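Local coordinates for protein translation elongation factor 1A (Methanosarcina mazei, PDB 3WND), which binds cysteinyl-tRNA(Cys) when loaded with GTP and, being akin to SelB and EF-Tu, probably takes part in translation elongation, at residues D108-K113 / Q349-L354; C287-F292 / F363-F368; K220-T225 / D233-S238; T204-V209 / G256-N261; I50-N55 / V63-H68. All coordinates share one frame; numbering follows the deposited sequence.

Interaction 1: residues D108-K113 / Q349-L354; sequences DLLGFK and QDRFLL
Arg351, next to strand 352-355, reaches to the C-terminal end of helix 98-109, where Gly111 closes a Schellman motif. The contact joins the nucleotide-binding domain to the C-terminal beta domain. CB of Arg351 points at the helix end, and the chain continues straight out, with CG anti to the backbone N (chi1 -178°). CD is the first atom beyond CB to touch, lying 3.3 Å from Leu109 O and near CA of Leu110. The chain then bends at chi3 and lays the guanidinium beneath Leu110 O and the amide N of Gly111, both over one face. Arg351 NE is 3.3 Å from Leu110 O, yet the angle is too poor for a hydrogen bond. CZ lies under the same oxygen, and Arg351 NH2 is 3.8 Å from Leu110 O. Arg351 NH1 makes the bond instead, donating to Leu109 O at 2.9 Å. It approaches from above the carbonyl plane and is bent, with an N-H...O angle of 138°. Tyr366 adds a cation-pi contact to the same group.

Next to this polar grip, Leu353 crosses Leu110 at about a right angle, with its CD1 3.7 Å from Leu110 CD2, while its CD2 rests on CB of Leu109. Leu110 also packs on Leu81 of helix 74-83. Positive phi favours glycine at Gly111, whose N turns back to Asp108 O in a 3.0 Å bond.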
# COMPACT_ATOMS: atom_id res chain seq x y z
N ASP A 108 -10.97 -0.72 -3.93
CA ASP A 108 -12.18 0.08 -3.66
C ASP A 108 -12.50 0.14 -2.17
O ASP A 108 -12.82 1.22 -1.66
CB ASP A 108 -13.35 -0.49 -4.51
CG ASP A 108 -14.58 0.31 -4.37
OD1 ASP A 108 -14.64 1.49 -4.81
OD2 ASP A 108 -15.54 -0.32 -3.91
N LEU A 109 -12.26 -0.99 -1.44
CA LEU A 109 -12.44 -0.92 0.01
C LEU A 109 -11.42 0.00 0.68
O LEU A 109 -11.68 0.56 1.72
CB LEU A 109 -12.27 -2.31 0.60
CG LEU A 109 -13.40 -3.26 0.30
CD1 LEU A 109 -12.99 -4.65 0.88
CD2 LEU A 109 -14.71 -2.87 0.92
N LEU A 110 -10.20 0.12 0.08
CA LEU A 110 -9.15 1.04 0.58
C LEU A 110 -9.43 2.50 0.27
O LEU A 110 -8.74 3.40 0.71
CB LEU A 110 -7.78 0.60 0.06
CG LEU A 110 -7.21 -0.65 0.78
CD1 LEU A 110 -6.07 -1.28 -0.00
CD2 LEU A 110 -6.70 -0.15 2.14
N GLY A 111 -10.39 2.73 -0.62
CA GLY A 111 -10.59 4.16 -1.12
C GLY A 111 -9.37 4.65 -1.84
O GLY A 111 -9.06 5.81 -1.76
N PHE A 112 -8.75 3.77 -2.64
CA PHE A 112 -7.46 4.06 -3.17
C PHE A 112 -7.73 4.98 -4.33
O PHE A 112 -8.26 4.57 -5.37
CB PHE A 112 -6.76 2.78 -3.65
CG PHE A 112 -5.27 2.94 -3.69
CD1 PHE A 112 -4.47 2.50 -2.63
CD2 PHE A 112 -4.67 3.64 -4.74
CE1 PHE A 112 -3.12 2.73 -2.66
CE2 PHE A 112 -3.28 3.88 -4.75
CZ PHE A 112 -2.52 3.40 -3.73
N LYS A 113 -7.26 6.21 -4.19
CA LYS A 113 -7.68 7.22 -5.17
C LYS A 113 -7.00 7.16 -6.55
O LYS A 113 -7.68 7.14 -7.63
CB LYS A 113 -7.85 8.64 -4.55
CG LYS A 113 -9.05 8.79 -3.52
CD LYS A 113 -10.44 8.74 -4.24
CE LYS A 113 -11.60 8.85 -3.26
NZ LYS A 113 -11.70 10.16 -2.49
N GLN A 349 -7.09 7.86 12.04
CA GLN A 349 -7.14 8.10 10.61
C GLN A 349 -6.84 6.82 9.80
O GLN A 349 -6.90 6.81 8.60
CB GLN A 349 -6.19 9.25 10.15
CG GLN A 349 -4.67 8.99 10.38
CD GLN A 349 -4.23 9.62 11.65
OE1 GLN A 349 -4.99 9.65 12.59
NE2 GLN A 349 -2.98 10.08 11.73
N ASP A 350 -6.34 5.80 10.47
CA ASP A 350 -5.86 4.61 9.75
C ASP A 350 -7.03 3.70 9.41
O ASP A 350 -7.80 3.31 10.26
CB ASP A 350 -4.84 3.79 10.57
CG ASP A 350 -3.54 4.48 10.77
OD1 ASP A 350 -3.13 5.33 10.01
OD2 ASP A 350 -2.88 4.11 11.76
N ARG A 351 -7.17 3.42 8.09
CA ARG A 351 -8.26 2.56 7.63
C ARG A 351 -7.88 1.09 7.97
O ARG A 351 -6.75 0.63 7.72
CB ARG A 351 -8.55 2.73 6.11
CG ARG A 351 -9.69 1.88 5.66
CD ARG A 351 -9.87 1.96 4.14
NE ARG A 351 -10.09 3.33 3.77
CZ ARG A 351 -11.18 3.88 3.22
NH1 ARG A 351 -12.19 3.17 2.79
NH2 ARG A 351 -11.20 5.20 3.04
N PHE A 352 -8.83 0.39 8.56
CA PHE A 352 -8.65 -1.06 8.82
C PHE A 352 -9.34 -1.82 7.64
O PHE A 352 -10.40 -1.44 7.17
CB PHE A 352 -9.42 -1.47 10.08
CG PHE A 352 -8.76 -1.04 11.38
CD1 PHE A 352 -8.14 -1.99 12.18
CD2 PHE A 352 -8.81 0.30 11.81
CE1 PHE A 352 -7.59 -1.62 13.42
CE2 PHE A 352 -8.18 0.68 12.99
CZ PHE A 352 -7.62 -0.31 13.84
N LEU A 353 -8.73 -2.90 7.23
CA LEU A 353 -9.35 -3.84 6.31
C LEU A 353 -9.53 -5.18 7.03
O LEU A 353 -8.69 -5.58 7.84
CB LEU A 353 -8.47 -4.14 5.15
CG LEU A 353 -8.33 -3.10 4.10
CD1 LEU A 353 -7.50 -3.68 2.88
CD2 LEU A 353 -9.64 -2.46 3.63
N LEU A 354 -10.66 -5.84 6.79
CA LEU A 354 -10.88 -7.18 7.36
C LEU A 354 -11.04 -8.16 6.21
O LEU A 354 -11.71 -7.86 5.22
CB LEU A 354 -12.23 -7.16 8.11
CG LEU A 354 -12.20 -6.16 9.30
CD1 LEU A 354 -13.58 -6.07 9.97
CD2 LEU A 354 -11.11 -6.51 10.32

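Interaction 2: residues C287-F292 / F363-F368; sequences CTVSKF and FAAYGF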
# COMPACT_ATOMS: atom_id res chain seq x y z
N CYS A 287 -17.80 -0.38 10.49
CA CYS A 287 -17.40 -1.14 9.29
C CYS A 287 -18.47 -1.05 8.24
O CYS A 287 -19.70 -0.93 8.52
CB CYS A 287 -17.26 -2.63 9.65
SG CYS A 287 -15.90 -2.97 10.79
N THR A 288 -17.99 -1.17 7.00
CA THR A 288 -18.83 -1.23 5.86
C THR A 288 -18.40 -2.55 5.22
O THR A 288 -17.21 -2.72 4.85
CB THR A 288 -18.53 -0.07 4.89
OG1 THR A 288 -18.97 1.16 5.47
CG2 THR A 288 -19.35 -0.26 3.69
N VAL A 289 -19.35 -3.48 5.14
CA VAL A 289 -19.11 -4.84 4.60
C VAL A 289 -19.33 -4.94 3.09
O VAL A 289 -20.28 -4.43 2.54
CB VAL A 289 -20.09 -5.83 5.32
CG1 VAL A 289 -19.85 -7.30 4.88
CG2 VAL A 289 -20.02 -5.68 6.88
N SER A 290 -18.32 -5.53 2.44
CA SER A 290 -18.37 -5.75 0.98
C SER A 290 -19.69 -6.47 0.61
O SER A 290 -20.15 -7.40 1.33
CB SER A 290 -17.30 -6.72 0.65
OG SER A 290 -17.24 -6.99 -0.76
N LYS A 291 -20.19 -6.15 -0.58
CA LYS A 291 -21.30 -6.95 -1.10
C LYS A 291 -20.81 -8.35 -1.50
O LYS A 291 -21.63 -9.26 -1.71
CB LYS A 291 -21.84 -6.28 -2.36
CG LYS A 291 -22.62 -5.05 -2.03
CD LYS A 291 -23.06 -4.35 -3.29
CE LYS A 291 -23.46 -2.97 -2.86
NZ LYS A 291 -23.96 -2.28 -4.07
N PHE A 292 -19.49 -8.53 -1.68
CA PHE A 292 -18.97 -9.76 -2.23
C PHE A 292 -18.26 -10.64 -1.19
O PHE A 292 -17.18 -11.16 -1.43
CB PHE A 292 -18.09 -9.43 -3.45
CG PHE A 292 -18.92 -8.87 -4.60
CD1 PHE A 292 -19.62 -9.78 -5.40
CD2 PHE A 292 -19.13 -7.53 -4.74
CE1 PHE A 292 -20.50 -9.29 -6.37
CE2 PHE A 292 -19.98 -7.06 -5.69
CZ PHE A 292 -20.65 -7.90 -6.51
N PHE A 363 -11.52 -10.34 0.74
CA PHE A 363 -11.75 -9.05 1.44
C PHE A 363 -13.19 -8.91 1.83
O PHE A 363 -14.10 -9.08 1.01
CB PHE A 363 -11.30 -7.86 0.60
CG PHE A 363 -9.80 -7.79 0.48
CD1 PHE A 363 -9.01 -7.35 1.58
CD2 PHE A 363 -9.15 -8.29 -0.65
CE1 PHE A 363 -7.57 -7.38 1.45
CE2 PHE A 363 -7.75 -8.33 -0.76
CZ PHE A 363 -6.96 -7.83 0.28
N ALA A 364 -13.38 -8.64 3.12
CA ALA A 364 -14.70 -8.63 3.70
C ALA A 364 -15.27 -7.26 4.00
O ALA A 364 -16.48 -7.08 3.94
CB ALA A 364 -14.69 -9.50 4.99
N ALA A 365 -14.42 -6.33 4.40
CA ALA A 365 -14.93 -5.09 4.97
C ALA A 365 -13.80 -4.12 5.15
O ALA A 365 -12.63 -4.55 5.24
CB ALA A 365 -15.59 -5.31 6.36
N TYR A 366 -14.17 -2.82 5.16
CA TYR A 366 -13.22 -1.84 5.78
C TYR A 366 -13.89 -1.26 7.00
O TYR A 366 -15.13 -1.34 7.17
CB TYR A 366 -12.84 -0.72 4.80
CG TYR A 366 -13.91 0.30 4.45
CD1 TYR A 366 -14.19 1.40 5.31
CD2 TYR A 366 -14.66 0.17 3.31
CE1 TYR A 366 -15.18 2.35 4.98
CE2 TYR A 366 -15.64 1.12 2.97
CZ TYR A 366 -15.90 2.17 3.85
OH TYR A 366 -16.82 3.10 3.50
N GLY A 367 -13.07 -0.67 7.87
CA GLY A 367 -13.66 0.04 9.05
C GLY A 367 -12.69 1.01 9.64
O GLY A 367 -11.51 1.04 9.26
N PHE A 368 -13.21 1.83 10.51
CA PHE A 368 -12.40 2.79 11.28
C PHE A 368 -12.67 2.62 12.75
O PHE A 368 -13.80 2.32 13.14
CB PHE A 368 -12.73 4.14 10.84
CG PHE A 368 -12.18 4.39 9.55
CD1 PHE A 368 -10.84 4.89 9.45
CD2 PHE A 368 -12.91 4.07 8.36
CE1 PHE A 368 -10.30 5.12 8.20
CE2 PHE A 368 -12.35 4.31 7.12
CZ PHE A 368 -11.09 4.89 7.02
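Three backbone hydrogen bonds join Thr288 and Ser290 to the last strand of the chain. Thr288 N gives a nearly straight bond to Tyr366 O (2.9 Å), Tyr366 N returns one to Thr288 O (3.1 Å), and Ser290 N donates to Ala364 O (2.8 Å). Beyond the strand, Ser290 OG accepts from Phe292 N in an ST turn. The strands are antiparallel neighbours in the C-terminal beta domain, and Ala364 and Ala365 form a classic beta bulge opposite Leu354.

Outside the backbone, Thr288 and Tyr366 lie side by side on one face of the sheet. CB of Thr288 sits over the ring in a CH-pi contact, 3.9 Å from the Tyr366 centroid. The ring is brought there by a CG placed between the backbone N and the carbonyl carbon (chi1 70°). Replacing Tyr366 with an alanine would probably strip the cover from Thr288 CB and leave Arg351 without its cation-pi mate. On the other face, Cys287 pairs with Gly367, where a CB would clash with SG, and Val289 with Ala365, whose CB is 4.0 Å from Val289 CA. The polar hold is therefore carried by main-chain atoms, while the side chains add mainly dispersion and pi contacts.

Interaction 3: residues K220-T225 / D233-S238; sequences KDKDKT and DIEIRS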
# COMPACT_ATOMS: atom_id res chain seq x y z
N LYS A 220 12.51 14.78 10.79
CA LYS A 220 13.78 15.50 10.76
C LYS A 220 14.87 14.69 11.38
O LYS A 220 14.68 13.98 12.38
CB LYS A 220 13.63 16.82 11.51
CG LYS A 220 12.73 17.85 10.79
CD LYS A 220 12.47 19.08 11.67
CE LYS A 220 13.67 19.96 11.89
NZ LYS A 220 14.02 20.57 10.56
N ASP A 221 16.06 14.80 10.75
CA ASP A 221 17.24 14.15 11.34
C ASP A 221 17.47 14.68 12.76
O ASP A 221 17.27 15.86 13.04
CB ASP A 221 18.43 14.42 10.40
CG ASP A 221 19.66 13.57 10.74
OD1 ASP A 221 19.61 12.58 11.48
OD2 ASP A 221 20.69 13.88 10.14
N LYS A 222 17.82 13.77 13.68
CA LYS A 222 18.02 14.10 15.07
C LYS A 222 16.73 14.22 15.88
O LYS A 222 16.78 14.50 17.07
CB LYS A 222 18.99 15.25 15.30
CG LYS A 222 20.27 15.09 14.43
CD LYS A 222 20.92 13.69 14.80
CE LYS A 222 22.37 13.60 14.39
NZ LYS A 222 22.38 13.55 12.96
N ASP A 223 15.56 13.98 15.27
CA ASP A 223 14.34 13.99 16.06
C ASP A 223 14.39 12.97 17.21
O ASP A 223 14.92 11.89 17.09
CB ASP A 223 13.12 13.57 15.19
CG ASP A 223 12.50 14.78 14.46
OD1 ASP A 223 12.86 15.97 14.75
OD2 ASP A 223 11.62 14.46 13.63
N LYS A 224 13.90 13.41 18.35
CA LYS A 224 13.70 12.50 19.43
C LYS A 224 12.22 12.21 19.44
O LYS A 224 11.39 13.12 19.56
CB LYS A 224 14.16 13.21 20.71
CG LYS A 224 15.70 13.53 20.73
CD LYS A 224 16.16 13.92 22.15
CE LYS A 224 16.99 12.79 22.79
NZ LYS A 224 18.16 12.36 21.95
N THR A 225 11.85 10.92 19.30
CA THR A 225 10.44 10.59 19.08
C THR A 225 10.28 9.24 19.63
O THR A 225 11.07 8.87 20.55
CB THR A 225 10.09 10.78 17.58
OG1 THR A 225 8.70 10.55 17.37
CG2 THR A 225 10.97 9.93 16.65
N ASP A 233 11.20 5.41 23.62
CA ASP A 233 11.88 6.58 23.07
C ASP A 233 13.05 6.25 22.12
O ASP A 233 13.81 5.31 22.38
CB ASP A 233 12.46 7.36 24.21
CG ASP A 233 11.39 7.87 25.16
OD1 ASP A 233 10.45 8.52 24.66
OD2 ASP A 233 11.49 7.62 26.35
N ILE A 234 13.13 6.95 20.95
CA ILE A 234 14.19 6.67 20.00
C ILE A 234 14.70 7.98 19.49
O ILE A 234 14.07 9.00 19.73
CB ILE A 234 13.73 5.72 18.84
CG1 ILE A 234 12.55 6.39 18.07
CG2 ILE A 234 13.23 4.36 19.35
CD1 ILE A 234 12.30 5.79 16.66
N GLU A 235 15.91 7.95 18.90
CA GLU A 235 16.38 9.18 18.21
C GLU A 235 16.66 8.76 16.81
O GLU A 235 17.27 7.68 16.60
CB GLU A 235 17.71 9.73 18.87
CG GLU A 235 18.36 10.92 18.10
CD GLU A 235 19.74 11.24 18.63
OE1 GLU A 235 20.19 10.64 19.65
OE2 GLU A 235 20.41 12.06 17.97
N ILE A 236 16.32 9.65 15.86
CA ILE A 236 16.71 9.44 14.48
C ILE A 236 18.13 9.93 14.26
O ILE A 236 18.40 11.15 14.31
CB ILE A 236 15.75 10.18 13.59
CG1 ILE A 236 14.32 9.58 13.81
CG2 ILE A 236 16.23 10.04 12.10
CD1 ILE A 236 13.26 10.20 12.89
N ARG A 237 19.07 8.99 14.09
CA ARG A 237 20.47 9.36 13.89
C ARG A 237 20.82 9.84 12.47
O ARG A 237 21.77 10.63 12.30
CB ARG A 237 21.38 8.17 14.20
CG ARG A 237 21.45 7.72 15.63
CD ARG A 237 22.43 6.58 15.90
NE ARG A 237 21.97 5.33 15.32
CZ ARG A 237 22.50 4.14 15.57
NH1 ARG A 237 23.50 4.06 16.36
NH2 ARG A 237 21.99 3.06 14.96
N SER A 238 20.11 9.34 11.42
CA SER A 238 20.31 9.90 10.05
C SER A 238 19.11 9.41 9.26
O SER A 238 18.43 8.47 9.66
CB SER A 238 21.61 9.40 9.38
OG SER A 238 21.57 7.98 9.36
O HOH W 1 18.79 14.28 18.66
O HOH W 2 11.44 10.52 22.63
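Thr225 and Ile234 exchange both of their backbone hydrogen bonds: Thr225 N donates to Ile234 O at 3.0 Å, and Ile234 N to Thr225 O at 2.8 Å. Thr225 O also accepts a hydrogen bond from a water that donates as well to Asp233 OD1, so this carbonyl has two donors. Asp223 O accepts from Ile236 N in the carbonyl plane (2.9 Å), and Ile236 O is taken by Lys222 N, a more bent bond at 134°.

These bonds hold the hairpin of strands 224-228 and 232-241 in the second domain, an antiparallel beta structure related to domain II of SelB. Just ahead of the first strand, Lys220 to Asp223 form a type II beta turn, closed by Asp223 N on Lys220 O and braced by Lys220 N, which meets Asp223 OD2 from above the carboxylate plane. Lys222 takes the positive-phi position of that turn. Its chain bends at chi2 and chi4 and carries NZ to Arg237 O, at 3.1 Å, with weak bonds to both carboxylate oxygens of Asp221.

Arg237 and Ser238 form a classic bulge opposite Arg258, and Ser238 OG is bonded to Gln240. Glu235 is held from several directions: OE1 forms a salt bridge with Lys260 and a longer one with NZ of Lys224 (3.5 Å), while OE2 receives a weak bond from a water that also donates to Lys222 O at 2.6 Å. The hydroxyl OG1 of Thr225, anti to the backbone N, is hydrogen-bonded to Asp275 OD1.

Interaction 4: residues T204-V209 / G256-N261; sequences TGKGCV and GMRLKN
An antiparallel pairing within the beta domain that follows the nucleotide-binding domain brings Val209 against Arg258, a non-hydrogen-bonded pair. One backbone bond fixes the register beside it: Leu259 N donates to Cys208 O at 2.9 Å and 166°, tilted from the carbonyl plane. The same carbonyl oxygen is touched by CA of Arg258, 3.3 Å away, and Met257 O in turn is approached by CA of Val209 at 3.2 Å; both are CA-H...O contacts. The axes of the two short strand segments make an angle of 137°, so these segments are well off strictly antiparallel.

Strand 207-216 lies between strands 194-203 and 254-260, and the sheet curls as expected of a SelB domain II barrel. Lys206 and Gly207 form a classic bulge opposite Val203, where positive phi favours glycine at 207. The bulge carries Lys206 to the aliphatic part of Arg258, which it crosses at about a right angle. CB and CG of Lys206 lie against Arg258 CD, and CE comes to 3.4 Å from that same carbon, although the lysine is poorly ordered and its end is only loosely defined. Lys206 O packs on Arg258 CG at 3.3 Å and lies at the edge of the guanidinium, near its plane. Arg258 bends at chi3 to turn that group, whose NH1 makes a weak bond to Ser238 OG. The two positive ends stay apart, NZ of Lys206 being 5.5 Å from NH1 of Arg258. On the same face of the sheet, Val209 CG2 touches Arg258 CG at 4.1 Å, while Val209 packs on Phe201 and Val203.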
# COMPACT_ATOMS: atom_id res chain seq x y z
N THR A 204 26.19 -3.46 9.65
CA THR A 204 27.45 -3.45 10.35
C THR A 204 28.03 -2.06 10.30
O THR A 204 28.19 -1.49 9.21
CB THR A 204 28.44 -4.41 9.70
OG1 THR A 204 28.16 -5.73 10.16
CG2 THR A 204 29.91 -4.09 10.11
N GLY A 205 28.27 -1.50 11.48
CA GLY A 205 28.85 -0.18 11.58
C GLY A 205 27.83 0.93 11.57
O GLY A 205 28.20 2.09 11.68
N LYS A 206 26.55 0.57 11.42
CA LYS A 206 25.45 1.56 11.36
C LYS A 206 24.44 1.24 12.49
O LYS A 206 23.83 2.16 13.09
CB LYS A 206 24.77 1.56 9.95
CG LYS A 206 25.39 2.47 8.84
CD LYS A 206 24.51 2.60 7.54
CE LYS A 206 23.44 3.73 7.60
NZ LYS A 206 22.42 3.91 6.51
N GLY A 207 24.32 -0.07 12.79
CA GLY A 207 23.39 -0.61 13.77
C GLY A 207 21.99 -0.61 13.18
O GLY A 207 21.84 -0.95 11.96
N CYS A 208 20.98 -0.22 13.99
CA CYS A 208 19.57 -0.43 13.63
C CYS A 208 19.19 0.52 12.45
O CYS A 208 19.27 1.76 12.60
CB CYS A 208 18.65 -0.14 14.80
SG CYS A 208 16.87 -0.41 14.44
N VAL A 209 18.77 -0.07 11.32
CA VAL A 209 18.25 0.67 10.18
C VAL A 209 16.79 0.21 9.90
O VAL A 209 16.46 -1.00 9.94
CB VAL A 209 19.16 0.49 8.94
CG1 VAL A 209 18.49 1.11 7.66
CG2 VAL A 209 20.52 1.11 9.25
N GLY A 256 15.26 5.52 4.52
CA GLY A 256 15.97 4.57 5.36
C GLY A 256 16.42 5.39 6.57
O GLY A 256 16.86 6.55 6.41
N MET A 257 16.24 4.87 7.77
CA MET A 257 16.64 5.64 8.95
C MET A 257 17.48 4.82 9.90
O MET A 257 17.13 3.64 10.28
CB MET A 257 15.42 6.15 9.75
CG MET A 257 14.50 7.05 8.89
SD MET A 257 13.05 7.51 9.91
CE MET A 257 12.59 9.02 9.03
N ARG A 258 18.56 5.46 10.36
CA ARG A 258 19.40 4.85 11.42
C ARG A 258 18.79 5.29 12.71
O ARG A 258 18.61 6.52 12.96
CB ARG A 258 20.84 5.36 11.29
CG ARG A 258 21.85 4.29 11.54
CD ARG A 258 23.19 4.68 10.90
NE ARG A 258 24.04 5.50 11.77
CZ ARG A 258 24.44 6.76 11.50
NH1 ARG A 258 24.08 7.44 10.36
NH2 ARG A 258 25.22 7.36 12.39
N LEU A 259 18.44 4.33 13.56
CA LEU A 259 17.77 4.66 14.84
C LEU A 259 18.73 4.33 16.01
O LEU A 259 19.40 3.28 16.02
CB LEU A 259 16.52 3.76 15.03
CG LEU A 259 15.47 3.83 13.89
CD1 LEU A 259 14.31 2.96 14.35
CD2 LEU A 259 15.14 5.28 13.54
N LYS A 260 18.73 5.21 17.00
CA LYS A 260 19.35 4.98 18.34
C LYS A 260 18.29 4.56 19.39
O LYS A 260 17.11 5.07 19.41
CB LYS A 260 20.14 6.25 18.83
CG LYS A 260 21.08 5.96 20.05
CD LYS A 260 21.71 7.20 20.71
CE LYS A 260 22.45 8.10 19.73
NZ LYS A 260 22.88 9.36 20.41
N ASN A 261 18.70 3.61 20.24
CA ASN A 261 17.95 3.15 21.40
C ASN A 261 16.99 2.03 21.10
O ASN A 261 16.09 1.69 21.91
CB ASN A 261 17.26 4.30 22.18
CG ASN A 261 17.01 3.94 23.63
OD1 ASN A 261 17.88 3.39 24.32
ND2 ASN A 261 15.82 4.29 24.10

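Interaction 5: residues I50-N55 / V63-H68; sequences ITMYNN and VFVDAH
The rings of Tyr53 and Phe64 meet the opposite strand by their edges. Phe64 O and CB of Asp66 lie near the plane of Tyr53, at its rim; Tyr53 O and CB of Asn55 take the same place round Phe64. A water joins Tyr53 OH to Asp66 OD2, 2.6 Å from each, and donates to the carboxylate. Asp66 OD2 is also bonded to Thr35, a GDP-binding residue, so this hairpin reaches the nucleotide site. His68 turns back over the strand end, CG between backbone N and carbonyl carbon (chi1 69°), bringing the ring beside Thr51, whose OG1 is bonded to Ser47. With an alanine at His68, the carbonyl of Ser48 would probably lose its weak bond from NE2 and Thr51 the ring beside it.

Thr51 with Asp66 and Tyr53 with Phe64 are hydrogen-bonded pairs, Asp66 N reaching Thr51 O at 2.8 Å. On the other face Met52 CE is tight against Val65 CG2, at 3.5 Å, and Ile50 CD1 meets Val65 CG1. Strand 43-47 flanks 51-55 and strand 21-28 flanks 61-66; helix 34-39 covers the Tyr53 and Asp66 face, and helix 74-83 packs on Ile50 and Met52.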
# COMPACT_ATOMS: atom_id res chain seq x y z
N ILE A 50 7.62 -8.71 -0.81
CA ILE A 50 7.42 -7.66 -1.81
C ILE A 50 8.79 -7.29 -2.32
O ILE A 50 9.76 -7.55 -1.66
CB ILE A 50 6.70 -6.36 -1.31
CG1 ILE A 50 7.38 -5.80 -0.05
CG2 ILE A 50 5.23 -6.68 -0.94
CD1 ILE A 50 6.96 -4.34 0.27
N THR A 51 8.86 -6.69 -3.52
CA THR A 51 10.16 -6.24 -4.06
C THR A 51 10.12 -4.83 -4.59
O THR A 51 9.22 -4.47 -5.34
CB THR A 51 10.68 -7.23 -5.18
OG1 THR A 51 10.76 -8.58 -4.64
CG2 THR A 51 12.01 -6.85 -5.70
N MET A 52 11.10 -4.02 -4.17
CA MET A 52 11.18 -2.65 -4.56
C MET A 52 12.06 -2.59 -5.76
O MET A 52 13.10 -3.28 -5.83
CB MET A 52 11.89 -1.73 -3.59
CG MET A 52 11.68 -1.94 -2.12
SD MET A 52 10.03 -2.46 -1.68
CE MET A 52 9.35 -0.90 -1.26
N TYR A 53 11.66 -1.76 -6.69
CA TYR A 53 12.43 -1.45 -7.88
C TYR A 53 12.56 0.05 -7.88
O TYR A 53 11.59 0.79 -8.04
CB TYR A 53 11.74 -1.92 -9.19
CG TYR A 53 11.73 -3.43 -9.26
CD1 TYR A 53 10.71 -4.17 -8.69
CD2 TYR A 53 12.76 -4.12 -9.91
CE1 TYR A 53 10.72 -5.58 -8.69
CE2 TYR A 53 12.77 -5.53 -9.96
CZ TYR A 53 11.75 -6.25 -9.36
OH TYR A 53 11.67 -7.62 -9.40
N ASN A 54 13.78 0.48 -7.57
CA ASN A 54 14.04 1.92 -7.47
C ASN A 54 14.46 2.56 -8.73
O ASN A 54 15.27 2.01 -9.54
CB ASN A 54 15.11 2.16 -6.40
CG ASN A 54 14.73 1.52 -5.08
OD1 ASN A 54 13.70 1.89 -4.48
ND2 ASN A 54 15.53 0.57 -4.61
N ASN A 55 13.93 3.75 -8.95
CA ASN A 55 14.36 4.49 -10.07
C ASN A 55 14.43 5.96 -9.75
O ASN A 55 13.41 6.65 -9.76
CB ASN A 55 13.51 4.24 -11.28
CG ASN A 55 14.22 4.70 -12.55
OD1 ASN A 55 14.85 5.76 -12.57
ND2 ASN A 55 14.14 3.90 -13.60
N VAL A 63 9.74 4.69 -6.54
CA VAL A 63 9.89 3.35 -6.05
C VAL A 63 8.66 2.58 -6.55
O VAL A 63 7.51 3.03 -6.33
CB VAL A 63 9.98 3.29 -4.52
CG1 VAL A 63 10.07 1.84 -4.01
CG2 VAL A 63 11.16 4.18 -4.08
N PHE A 64 8.94 1.47 -7.25
CA PHE A 64 7.84 0.56 -7.71
C PHE A 64 7.86 -0.67 -6.87
O PHE A 64 8.85 -1.36 -6.78
CB PHE A 64 8.03 0.19 -9.20
CG PHE A 64 8.11 1.37 -10.07
CD1 PHE A 64 9.34 1.93 -10.38
CD2 PHE A 64 6.97 1.90 -10.59
CE1 PHE A 64 9.39 3.07 -11.17
CE2 PHE A 64 7.02 3.01 -11.45
CZ PHE A 64 8.26 3.59 -11.73
N VAL A 65 6.74 -0.99 -6.27
CA VAL A 65 6.72 -2.11 -5.36
C VAL A 65 5.91 -3.20 -6.03
O VAL A 65 4.69 -3.04 -6.34
CB VAL A 65 6.04 -1.68 -4.06
CG1 VAL A 65 6.02 -2.86 -3.12
CG2 VAL A 65 6.76 -0.46 -3.53
N ASP A 66 6.61 -4.29 -6.31
CA ASP A 66 5.96 -5.47 -6.89
C ASP A 66 5.45 -6.34 -5.77
O ASP A 66 6.27 -6.84 -4.92
CB ASP A 66 6.99 -6.22 -7.74
CG ASP A 66 6.47 -7.61 -8.31
OD1 ASP A 66 5.27 -7.93 -8.27
OD2 ASP A 66 7.34 -8.34 -8.85
N ALA A 67 4.10 -6.47 -5.70
CA ALA A 67 3.53 -7.39 -4.66
C ALA A 67 3.61 -8.86 -5.11
O ALA A 67 2.58 -9.53 -5.44
CB ALA A 67 2.04 -6.99 -4.41
N HIS A 68 4.84 -9.37 -5.21
CA HIS A 68 5.03 -10.66 -5.90
C HIS A 68 4.51 -11.85 -5.20
O HIS A 68 4.43 -12.91 -5.83
CB HIS A 68 6.51 -10.84 -6.33
CG HIS A 68 7.45 -11.03 -5.15
ND1 HIS A 68 8.25 -10.01 -4.63
CD2 HIS A 68 7.54 -12.07 -4.28
CE1 HIS A 68 8.89 -10.46 -3.57
NE2 HIS A 68 8.50 -11.73 -3.35
O HOH W 3 9.81 -8.80 -8.07

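In the fold
Along the chain, interaction 5 closes first, inside the mixed sheet of the nucleotide-binding domain. Interactions 3 and 4 follow in the second domain, their centres about 11 Å apart; strands 232-241 and 254-260 are neighbours in one sheet, and interaction 3 is nested within the loop closed by interaction 4. That whole domain lies within the larger loop of interaction 1, which ties helix 98-109 of the first domain to strand 352-355 of the third. Interaction 2, with its centre about 9 Å from that of interaction 1, shares this last sheet through strand 363-369, and their segments alternate. Domains one and three thus meet directly, while interactions 2 and 4 lie about 38 Å apart, centre to centre.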